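Local coordinates for protein angel homolog 2 (Homo sapiens, PDB 6RW0), which hydrolyses 2',3'-cyclic phosphates as a phosphatase of the CCR4/nocturin family with a DNase I-like fold, and probably binds mRNA 3' untranslated regions, at residues R18-I23 with L391-S396; N199-D204 with L259-V264; S337-H342 with L421-R426. All blocks are in the same frame, centred on the assembly; numbering follows the deposited sequence.

Interaction 1 (R18-I23 with L391-S396)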
loop_
_atom_site.group_PDB
_atom_site.type_symbol
_atom_site.label_atom_id
_atom_site.label_comp_id
_atom_site.label_asym_id
_atom_site.label_seq_id
_atom_site.Cartn_x
_atom_site.Cartn_y
_atom_site.Cartn_z
ATOM N N ARG A 18 12.096 -5.559 16.210
ATOM C CA ARG A 18 11.561 -6.052 14.934
ATOM C C ARG A 18 12.539 -7.149 14.508
ATOM O O ARG A 18 13.695 -6.840 14.328
ATOM C CB ARG A 18 11.445 -4.901 13.939
ATOM C CG ARG A 18 10.470 -3.837 14.407
ATOM C CD ARG A 18 10.038 -2.932 13.276
ATOM N NE ARG A 18 9.248 -3.685 12.333
ATOM C CZ ARG A 18 8.869 -3.246 11.150
ATOM N NH1 ARG A 18 9.157 -2.012 10.783
ATOM N NH2 ARG A 18 8.209 -4.053 10.347
ATOM N N ASN A 19 12.060 -8.358 14.350
ATOM C CA ASN A 19 12.888 -9.538 14.032
ATOM C C ASN A 19 12.598 -10.057 12.638
ATOM O O ASN A 19 11.507 -9.905 12.199
ATOM C CB ASN A 19 12.532 -10.707 14.951
ATOM C CG ASN A 19 12.381 -10.306 16.397
ATOM O OD1 ASN A 19 11.286 -10.196 16.921
ATOM N ND2 ASN A 19 13.496 -10.068 17.035
ATOM N N TRP A 20 13.571 -10.673 11.994
ATOM C CA TRP A 20 13.292 -11.396 10.744
ATOM C C TRP A 20 12.653 -12.712 11.159
ATOM O O TRP A 20 13.274 -13.451 11.905
ATOM C CB TRP A 20 14.564 -11.657 9.952
ATOM C CG TRP A 20 14.946 -10.562 9.020
ATOM C CD1 TRP A 20 16.062 -9.794 9.089
ATOM C CD2 TRP A 20 14.196 -10.085 7.895
ATOM N NE1 TRP A 20 16.063 -8.875 8.081
ATOM C CE2 TRP A 20 14.926 -9.022 7.346
ATOM C CE3 TRP A 20 12.970 -10.417 7.332
ATOM C CZ2 TRP A 20 14.483 -8.328 6.227
ATOM C CZ3 TRP A 20 12.539 -9.742 6.220
ATOM C CH2 TRP A 20 13.290 -8.718 5.677
ATOM N N GLU A 21 11.424 -12.952 10.781
ATOM C CA GLU A 21 10.748 -14.216 11.017
ATOM C C GLU A 21 10.811 -14.998 9.716
ATOM O O GLU A 21 10.317 -14.527 8.685
ATOM C CB GLU A 21 9.286 -14.015 11.401
ATOM C CG GLU A 21 9.054 -13.316 12.707
ATOM C CD GLU A 21 7.574 -13.158 13.004
ATOM O OE1 GLU A 21 6.744 -13.360 12.084
ATOM O OE2 GLU A 21 7.247 -12.835 14.163
ATOM N N TYR A 22 11.435 -16.164 9.757
ATOM C CA TYR A 22 11.499 -17.046 8.606
ATOM C C TYR A 22 10.271 -17.938 8.595
ATOM O O TYR A 22 9.855 -18.461 9.632
ATOM C CB TYR A 22 12.791 -17.858 8.657
ATOM C CG TYR A 22 13.966 -16.980 8.290
ATOM C CD1 TYR A 22 14.352 -16.831 6.967
ATOM C CD2 TYR A 22 14.654 -16.258 9.258
ATOM C CE1 TYR A 22 15.407 -16.014 6.615
ATOM C CE2 TYR A 22 15.713 -15.432 8.916
ATOM C CZ TYR A 22 16.084 -15.316 7.592
ATOM O OH TYR A 22 17.137 -14.501 7.238
ATOM N N ILE A 23 9.677 -18.074 7.417
ATOM C CA ILE A 23 8.423 -18.781 7.269
ATOM C C ILE A 23 8.677 -20.218 6.831
ATOM O O ILE A 23 9.556 -20.892 7.362
ATOM C CB ILE A 23 7.504 -18.070 6.267
ATOM C CG1 ILE A 23 7.385 -16.581 6.594
ATOM C CG2 ILE A 23 6.142 -18.735 6.267
ATOM C CD1 ILE A 23 6.726 -16.272 7.923
ATOM N N LEU A 391 6.884 -16.924 0.249
ATOM C CA LEU A 391 7.333 -15.983 1.266
ATOM C C LEU A 391 8.409 -16.664 2.100
ATOM O O LEU A 391 8.143 -17.672 2.762
ATOM C CB LEU A 391 6.174 -15.556 2.160
ATOM C CG LEU A 391 6.584 -14.603 3.280
ATOM C CD1 LEU A 391 7.102 -13.298 2.729
ATOM C CD2 LEU A 391 5.403 -14.348 4.201
ATOM N N LEU A 392 9.621 -16.121 2.059
ATOM C CA LEU A 392 10.716 -16.694 2.832
ATOM C C LEU A 392 10.805 -16.108 4.235
ATOM O O LEU A 392 11.102 -16.835 5.192
ATOM C CB LEU A 392 12.039 -16.435 2.111
ATOM C CG LEU A 392 12.220 -17.026 0.717
ATOM C CD1 LEU A 392 13.565 -16.579 0.135
ATOM C CD2 LEU A 392 12.130 -18.541 0.785
ATOM N N ALA A 393 10.574 -14.806 4.376
ATOM C CA ALA A 393 10.756 -14.135 5.655
ATOM C C ALA A 393 10.029 -12.800 5.637
ATOM O O ALA A 393 9.750 -12.232 4.578
ATOM C CB ALA A 393 12.241 -13.896 5.944
ATOM N N ARG A 394 9.743 -12.296 6.834
ATOM C CA ARG A 394 9.140 -10.981 6.993
ATOM C C ARG A 394 9.728 -10.324 8.234
ATOM O O ARG A 394 10.190 -11.002 9.155
ATOM C CB ARG A 394 7.618 -11.064 7.126
ATOM C CG ARG A 394 7.159 -11.831 8.340
ATOM C CD ARG A 394 5.659 -12.083 8.309
ATOM N NE ARG A 394 5.315 -12.912 9.455
ATOM C CZ ARG A 394 4.304 -13.768 9.506
ATOM N NH1 ARG A 394 3.491 -13.921 8.471
ATOM N NH2 ARG A 394 4.110 -14.471 10.612
ATOM N N LEU A 395 9.703 -8.993 8.253
ATOM C CA LEU A 395 10.223 -8.227 9.386
ATOM C C LEU A 395 9.071 -7.968 10.347
ATOM O O LEU A 395 8.144 -7.220 10.027
ATOM C CB LEU A 395 10.822 -6.905 8.921
ATOM C CG LEU A 395 11.494 -6.080 10.027
ATOM C CD1 LEU A 395 12.741 -6.810 10.475
ATOM C CD2 LEU A 395 11.809 -4.679 9.565
ATOM N N SER A 396 9.144 -8.546 11.540
ATOM C CA SER A 396 7.981 -8.543 12.420
ATOM C C SER A 396 7.563 -7.123 12.800
ATOM O O SER A 396 8.387 -6.208 12.914
ATOM C CB SER A 396 8.259 -9.384 13.662
ATOM O OG SER A 396 9.304 -8.841 14.440
#
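The salt bridge of E21 and R394 is set by two different first torsions: E21 CG lies beside its own backbone N (chi1 -65°), whereas R394 CG stands between the backbone N and the carbonyl carbon (chi1 62°). From there both chains run extended, and a single carboxylate oxygen, E21 OE1, accepts side-on from R394 NE (3.0 Å) and R394 NH2 (3.2 Å), lying in the guanidinium plane. I23 CD1 sits over the centre of one guanidinium face, 3.8 Å above the R394 plane. The remaining nitrogen, NH1, is used outside the pair, by V339 O.

Near the start of strand 20-22, R18 bends at chi3, so that NE meets S396 O in plane at 2.7 Å, almost straight (174°), while L395 CD2 covers the guanidinium face at 3.6 Å from R18 CZ. S396 OG accepts from N19 N at 2.8 Å. The backbones of E21 and R394 also form the hydrogen-bonded antiparallel pair of this ladder, flanked by the non-hydrogen-bonded pairs W20–L395 and Y22–A393; in the latter, A393 CB makes a CH-pi contact 4.1 Å from the Y22 ring centroid.

Strand 20-22 is an outermost strand of a seven-stranded mixed sheet. Strand 390-395 lies between it and strand 421-428, antiparallel to both; there L392 and A393 both face K424 in a classic beta bulge.

Interaction 2 (N199-D204 with L259-V264)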
loop_
_atom_site.group_PDB
_atom_site.type_symbol
_atom_site.label_atom_id
_atom_site.label_comp_id
_atom_site.label_asym_id
_atom_site.label_seq_id
_atom_site.Cartn_x
_atom_site.Cartn_y
_atom_site.Cartn_z
ATOM N N ASN A 199 -10.608 9.180 3.953
ATOM C CA ASN A 199 -11.942 9.475 4.474
ATOM C C ASN A 199 -12.715 8.223 4.871
ATOM O O ASN A 199 -13.137 7.447 4.008
ATOM C CB ASN A 199 -12.684 10.275 3.394
ATOM C CG ASN A 199 -13.913 10.973 3.915
ATOM O OD1 ASN A 199 -14.839 10.328 4.394
ATOM N ND2 ASN A 199 -13.942 12.302 3.803
ATOM N N PRO A 200 -12.923 7.989 6.170
ATOM C CA PRO A 200 -13.536 6.721 6.593
ATOM C C PRO A 200 -14.950 6.481 6.107
ATOM O O PRO A 200 -15.367 5.321 5.990
ATOM C CB PRO A 200 -13.495 6.805 8.127
ATOM C CG PRO A 200 -12.312 7.647 8.401
ATOM C CD PRO A 200 -12.246 8.670 7.299
ATOM N N ARG A 201 -15.738 7.514 5.895
ATOM C CA ARG A 201 -17.134 7.340 5.440
ATOM C C ARG A 201 -17.189 6.820 4.000
ATOM O O ARG A 201 -18.084 6.108 3.694
ATOM C CB ARG A 201 -17.913 8.652 5.566
ATOM C CG ARG A 201 -19.395 8.507 5.249
ATOM C CD ARG A 201 -20.204 9.760 5.533
ATOM N NE ARG A 201 -19.856 10.866 4.667
ATOM C CZ ARG A 201 -20.706 11.767 4.221
ATOM N NH1 ARG A 201 -22.003 11.573 4.324
ATOM N NH2 ARG A 201 -20.255 12.859 3.644
ATOM N N ARG A 202 -16.256 7.227 3.153
ATOM C CA ARG A 202 -16.370 6.972 1.699
ATOM C C ARG A 202 -15.778 5.642 1.229
ATOM O O ARG A 202 -14.939 5.654 0.365
ATOM C CB ARG A 202 -15.780 8.160 0.939
ATOM C CG ARG A 202 -16.463 9.480 1.272
ATOM C CD ARG A 202 -17.976 9.442 1.115
ATOM N NE ARG A 202 -18.408 9.053 -0.213
ATOM C CZ ARG A 202 -18.471 9.860 -1.252
ATOM N NH1 ARG A 202 -18.178 11.134 -1.100
ATOM N NH2 ARG A 202 -18.813 9.392 -2.430
ATOM N N GLY A 203 -16.388 4.545 1.649
ATOM C CA GLY A 203 -16.023 3.180 1.244
ATOM C C GLY A 203 -16.354 2.937 -0.214
ATOM O O GLY A 203 -15.773 2.054 -0.790
ATOM N N ASP A 204 -17.357 3.638 -0.730
ATOM C CA ASP A 204 -17.722 3.572 -2.159
ATOM C C ASP A 204 -16.529 4.061 -2.986
ATOM O O ASP A 204 -16.163 3.403 -3.916
ATOM C CB ASP A 204 -18.979 4.401 -2.431
ATOM C CG ASP A 204 -18.965 5.840 -1.949
ATOM O OD1 ASP A 204 -18.279 6.142 -1.000
ATOM O OD2 ASP A 204 -19.653 6.615 -2.548
ATOM N N LEU A 259 -24.289 -3.209 2.678
ATOM C CA LEU A 259 -23.090 -2.744 3.370
ATOM C C LEU A 259 -23.038 -1.218 3.382
ATOM O O LEU A 259 -22.971 -0.607 2.308
ATOM C CB LEU A 259 -21.858 -3.305 2.680
ATOM C CG LEU A 259 -20.477 -2.946 3.207
ATOM C CD1 LEU A 259 -20.352 -3.328 4.654
ATOM C CD2 LEU A 259 -19.414 -3.658 2.365
ATOM N N PRO A 260 -23.062 -0.576 4.547
ATOM C CA PRO A 260 -22.928 0.889 4.583
ATOM C C PRO A 260 -21.562 1.341 4.093
ATOM O O PRO A 260 -20.548 0.657 4.269
ATOM C CB PRO A 260 -23.114 1.233 6.068
ATOM C CG PRO A 260 -23.821 0.056 6.661
ATOM C CD PRO A 260 -23.325 -1.139 5.887
ATOM N N ILE A 261 -21.533 2.520 3.464
ATOM C CA ILE A 261 -20.283 2.994 2.866
ATOM C C ILE A 261 -19.175 3.153 3.902
ATOM O O ILE A 261 -17.992 2.947 3.594
ATOM C CB ILE A 261 -20.495 4.280 2.036
ATOM C CG1 ILE A 261 -21.120 5.410 2.850
ATOM C CG2 ILE A 261 -21.353 3.977 0.802
ATOM C CD1 ILE A 261 -21.130 6.724 2.081
ATOM N N GLY A 262 -19.515 3.502 5.130
ATOM C CA GLY A 262 -18.507 3.690 6.145
ATOM C C GLY A 262 -18.020 2.435 6.821
ATOM O O GLY A 262 -17.140 2.524 7.682
ATOM N N LYS A 263 -18.586 1.273 6.490
ATOM C CA LYS A 263 -18.169 0.004 7.066
ATOM C C LYS A 263 -17.194 -0.741 6.173
ATOM O O LYS A 263 -16.648 -1.769 6.585
ATOM C CB LYS A 263 -19.388 -0.876 7.369
ATOM C CG LYS A 263 -20.388 -0.225 8.327
ATOM C CD LYS A 263 -19.783 0.142 9.674
ATOM C CE LYS A 263 -19.680 -1.067 10.578
ATOM N NZ LYS A 263 -20.995 -1.739 10.752
ATOM N N VAL A 264 -16.929 -0.217 4.982
ATOM C CA VAL A 264 -16.076 -0.890 4.011
ATOM C C VAL A 264 -14.665 -1.064 4.548
ATOM O O VAL A 264 -14.055 -2.133 4.406
ATOM C CB VAL A 264 -16.082 -0.092 2.695
ATOM C CG1 VAL A 264 -14.972 -0.526 1.768
ATOM C CG2 VAL A 264 -17.423 -0.203 2.015
HETATM O O HOH W 1 -15.356 2.759 4.703
#
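The guanidinium of R202, which I261 CD1 approaches obliquely at 4.3 Å from NE, has the carboxylate of D204 at its edge, with D204 CG in the plane. The grip is side-on and two-pronged: R202 NE reaches the syn lone pair of D204 OD1 at 3.0 Å, and R202 NH2 meets D204 OD2 at 2.9 Å, again from the syn side but tilted out of the carboxylate plane. A second arginine, R275, shares OD2 through its NH2, so the buried carboxylate has two arginine partners.

I261 is the residue that packs most intimately against 199-204. Its CG1 stands between its own backbone N and carbonyl carbon (chi1 57°), which brings CG1 to 3.2 Å from R201 O, a tight contact. The other branch, I261 CG2, lies alongside D204 with CB of that residue 4.0 Å away.

These residues form the entry to helix 203-220, the connecting helix of a beta-alpha-beta crossover between the parallel strands 189-195 and 231-236. R202 holds the N-cap position and is also the centre of an inverse gamma turn, closed by a weak bond from G203 N to R201 O. The same N-H makes a second weak bond, to I261 O at 3.0 Å, with a bent angle of 124°. Having no side chain, G203 lets the 259-264 loop come close: its CA is 3.6 Å from V264 CB. V264 in turn packs on L245 of helix 244-251.

One water joins the carbonyls P200 O and I261 O. On the outer side, the exposed R201 side chain lies near a bound potassium ion, and that of R202 near a glycerol, probably from the crystallisation liquor.

Interaction 3 (S337-H342 with L421-R426); sequences SSVYSH and LLAKFR
The polar part of this contact is one bond, from L422 N to Y340 OH, long at 3.2 Å but nearly straight (173°). The stronger partner of the hydroxyl lies elsewhere: it also bonds to L395 O on the neighbouring strand 390-395. Y340 OH is therefore inserted between an N-H of one strand and a carbonyl of the next.

The apolar contacts fall into two clusters. In the first, the Y340 ring meets the L421 side chain through its CE2 corner, 3.6 Å from L421 CG, while L421 CD2 comes within 3.9 Å of Y340 CD2. In the second, V339 presents CG2 to segment 421-426. With CG1 anti to the backbone N (chi1 165°), CG2 lies beside that N and touches both A423 CB at 3.8 Å and F425 CZ at 3.7 Å. V339 CG1, also near A423 CB, lies over one face of the Y340 ring, offset toward its rim, linking the two clusters.

Within 337-342, S338 OG donates to Y340 O at 2.8 Å, in the carbonyl plane and on a lone pair, and that oxygen also lies over one face of the H342 ring, toward its rim.

Strand 336-338 belongs to the sheet containing 359-369, and strand 421-428 to the opposing one, so this is part of the interior of the two-sheet sandwich characteristic of DNase I-like domains; I366 and Y368 extend the packing.

All six touching residues are buried. The apolar atoms fill the space between the sheets without directional demands, whereas the hydroxyl, both donating and accepting, is satisfied there and fixes where the tyrosine ring ends.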
loop_
_atom_site.group_PDB
_atom_site.type_symbol
_atom_site.label_atom_id
_atom_site.label_comp_id
_atom_site.label_asym_id
_atom_site.label_seq_id
_atom_site.Cartn_x
_atom_site.Cartn_y
_atom_site.Cartn_z
ATOM N N SER A 337 -2.142 -13.484 -1.106
ATOM C CA SER A 337 -1.936 -13.658 0.318
ATOM C C SER A 337 -1.342 -12.379 0.881
ATOM O O SER A 337 -0.786 -11.557 0.153
ATOM C CB SER A 337 -0.964 -14.810 0.579
ATOM O OG SER A 337 -1.552 -16.055 0.245
ATOM N N SER A 338 -1.461 -12.222 2.193
ATOM C CA SER A 338 -0.863 -11.106 2.906
ATOM C C SER A 338 0.424 -11.581 3.562
ATOM O O SER A 338 0.460 -12.655 4.170
ATOM C CB SER A 338 -1.817 -10.582 3.979
ATOM O OG SER A 338 -1.178 -9.637 4.825
ATOM N N VAL A 339 1.477 -10.773 3.463
ATOM C CA VAL A 339 2.733 -11.118 4.125
ATOM C C VAL A 339 2.521 -11.293 5.624
ATOM O O VAL A 339 3.010 -12.254 6.229
ATOM C CB VAL A 339 3.822 -10.072 3.827
ATOM C CG1 VAL A 339 5.004 -10.218 4.805
ATOM C CG2 VAL A 339 4.285 -10.215 2.390
ATOM N N TYR A 340 1.815 -10.355 6.245
ATOM C CA TYR A 340 1.592 -10.355 7.680
ATOM C C TYR A 340 0.255 -10.982 8.040
ATOM O O TYR A 340 -0.705 -10.944 7.266
ATOM C CB TYR A 340 1.675 -8.927 8.192
ATOM C CG TYR A 340 3.064 -8.349 8.062
ATOM C CD1 TYR A 340 4.014 -8.584 9.031
ATOM C CD2 TYR A 340 3.435 -7.598 6.962
ATOM C CE1 TYR A 340 5.291 -8.056 8.931
ATOM C CE2 TYR A 340 4.714 -7.084 6.842
ATOM C CZ TYR A 340 5.638 -7.311 7.830
ATOM O OH TYR A 340 6.898 -6.770 7.701
ATOM N N SER A 341 0.220 -11.601 9.224
ATOM C CA SER A 341 -0.969 -12.283 9.717
ATOM C C SER A 341 -1.816 -11.431 10.658
ATOM O O SER A 341 -2.929 -11.843 11.004
ATOM C CB SER A 341 -0.572 -13.590 10.412
ATOM O OG SER A 341 0.133 -13.308 11.600
ATOM N N HIS A 342 -1.334 -10.256 11.064
ATOM C CA HIS A 342 -2.099 -9.185 11.691
ATOM C C HIS A 342 -2.318 -9.360 13.191
ATOM O O HIS A 342 -2.774 -8.416 13.835
ATOM C CB HIS A 342 -3.450 -8.911 10.995
ATOM C CG HIS A 342 -3.338 -8.867 9.505
ATOM N ND1 HIS A 342 -2.458 -8.031 8.858
ATOM C CD2 HIS A 342 -3.963 -9.579 8.540
ATOM C CE1 HIS A 342 -2.555 -8.222 7.555
ATOM N NE2 HIS A 342 -3.448 -9.169 7.337
ATOM N N LEU A 421 7.116 -2.038 6.212
ATOM C CA LEU A 421 6.880 -3.468 6.056
ATOM C C LEU A 421 7.968 -4.012 5.147
ATOM O O LEU A 421 8.409 -3.322 4.219
ATOM C CB LEU A 421 5.510 -3.695 5.417
ATOM C CG LEU A 421 4.292 -3.581 6.341
ATOM C CD1 LEU A 421 4.120 -2.204 6.953
ATOM C CD2 LEU A 421 3.008 -3.983 5.588
ATOM N N LEU A 422 8.419 -5.236 5.407
ATOM C CA LEU A 422 9.514 -5.794 4.626
ATOM C C LEU A 422 9.338 -7.292 4.514
ATOM O O LEU A 422 9.087 -7.968 5.518
ATOM C CB LEU A 422 10.854 -5.449 5.279
ATOM C CG LEU A 422 12.137 -5.901 4.583
ATOM C CD1 LEU A 422 12.367 -5.232 3.234
ATOM C CD2 LEU A 422 13.333 -5.636 5.524
ATOM N N ALA A 423 9.494 -7.808 3.295
ATOM C CA ALA A 423 9.349 -9.225 3.021
ATOM C C ALA A 423 10.461 -9.679 2.095
ATOM O O ALA A 423 10.926 -8.916 1.242
ATOM C CB ALA A 423 8.017 -9.505 2.326
ATOM N N LYS A 424 10.842 -10.946 2.230
ATOM C CA LYS A 424 11.721 -11.595 1.265
ATOM C C LYS A 424 10.951 -12.710 0.572
ATOM O O LYS A 424 10.361 -13.567 1.242
ATOM C CB LYS A 424 12.982 -12.168 1.900
ATOM C CG LYS A 424 13.939 -12.703 0.835
ATOM C CD LYS A 424 15.375 -12.823 1.325
ATOM C CE LYS A 424 16.006 -14.107 0.814
ATOM N NZ LYS A 424 17.487 -14.086 0.885
ATOM N N PHE A 425 10.987 -12.689 -0.749
ATOM C CA PHE A 425 10.246 -13.645 -1.591
ATOM C C PHE A 425 11.196 -14.511 -2.416
ATOM O O PHE A 425 12.304 -14.112 -2.669
ATOM C CB PHE A 425 9.338 -12.908 -2.577
ATOM C CG PHE A 425 8.208 -12.146 -1.944
ATOM C CD1 PHE A 425 7.136 -12.793 -1.368
ATOM C CD2 PHE A 425 8.217 -10.769 -1.943
ATOM C CE1 PHE A 425 6.109 -12.078 -0.784
ATOM C CE2 PHE A 425 7.193 -10.062 -1.354
ATOM C CZ PHE A 425 6.140 -10.714 -0.784
ATOM N N ARG A 426 10.705 -15.672 -2.813
ATOM C CA ARG A 426 11.425 -16.582 -3.714
ATOM C C ARG A 426 10.543 -16.858 -4.933
ATOM O O ARG A 426 9.413 -17.235 -4.749
ATOM C CB ARG A 426 11.733 -17.918 -3.037
ATOM C CG ARG A 426 12.286 -18.952 -4.004
ATOM C CD ARG A 426 13.128 -20.002 -3.310
ATOM N NE ARG A 426 14.287 -19.420 -2.687
ATOM C CZ ARG A 426 14.926 -19.959 -1.663
ATOM N NH1 ARG A 426 14.549 -21.129 -1.202
ATOM N NH2 ARG A 426 15.940 -19.337 -1.110
#

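How the interactions relate
Interactions 1 and 3 are neighbours, with centres 8 Å apart, and share one sheet: strand 390-395 of the first lies beside strand 421-428 of the third. Interaction 1 adds the N-terminal strand 20-22 to the border of that sheet, whereas interaction 3 joins it to the second sheet of the sandwich. Along the chain their segments alternate, so the N-terminal strand and the C-terminal strands are tied into one region. Interaction 2 stands apart, its centre 33 Å from that of interaction 1 and 27 Å from that of interaction 3. It is nested within the loop closed by interaction 1 and closes before interaction 3 opens, joining a helix start to a long loop.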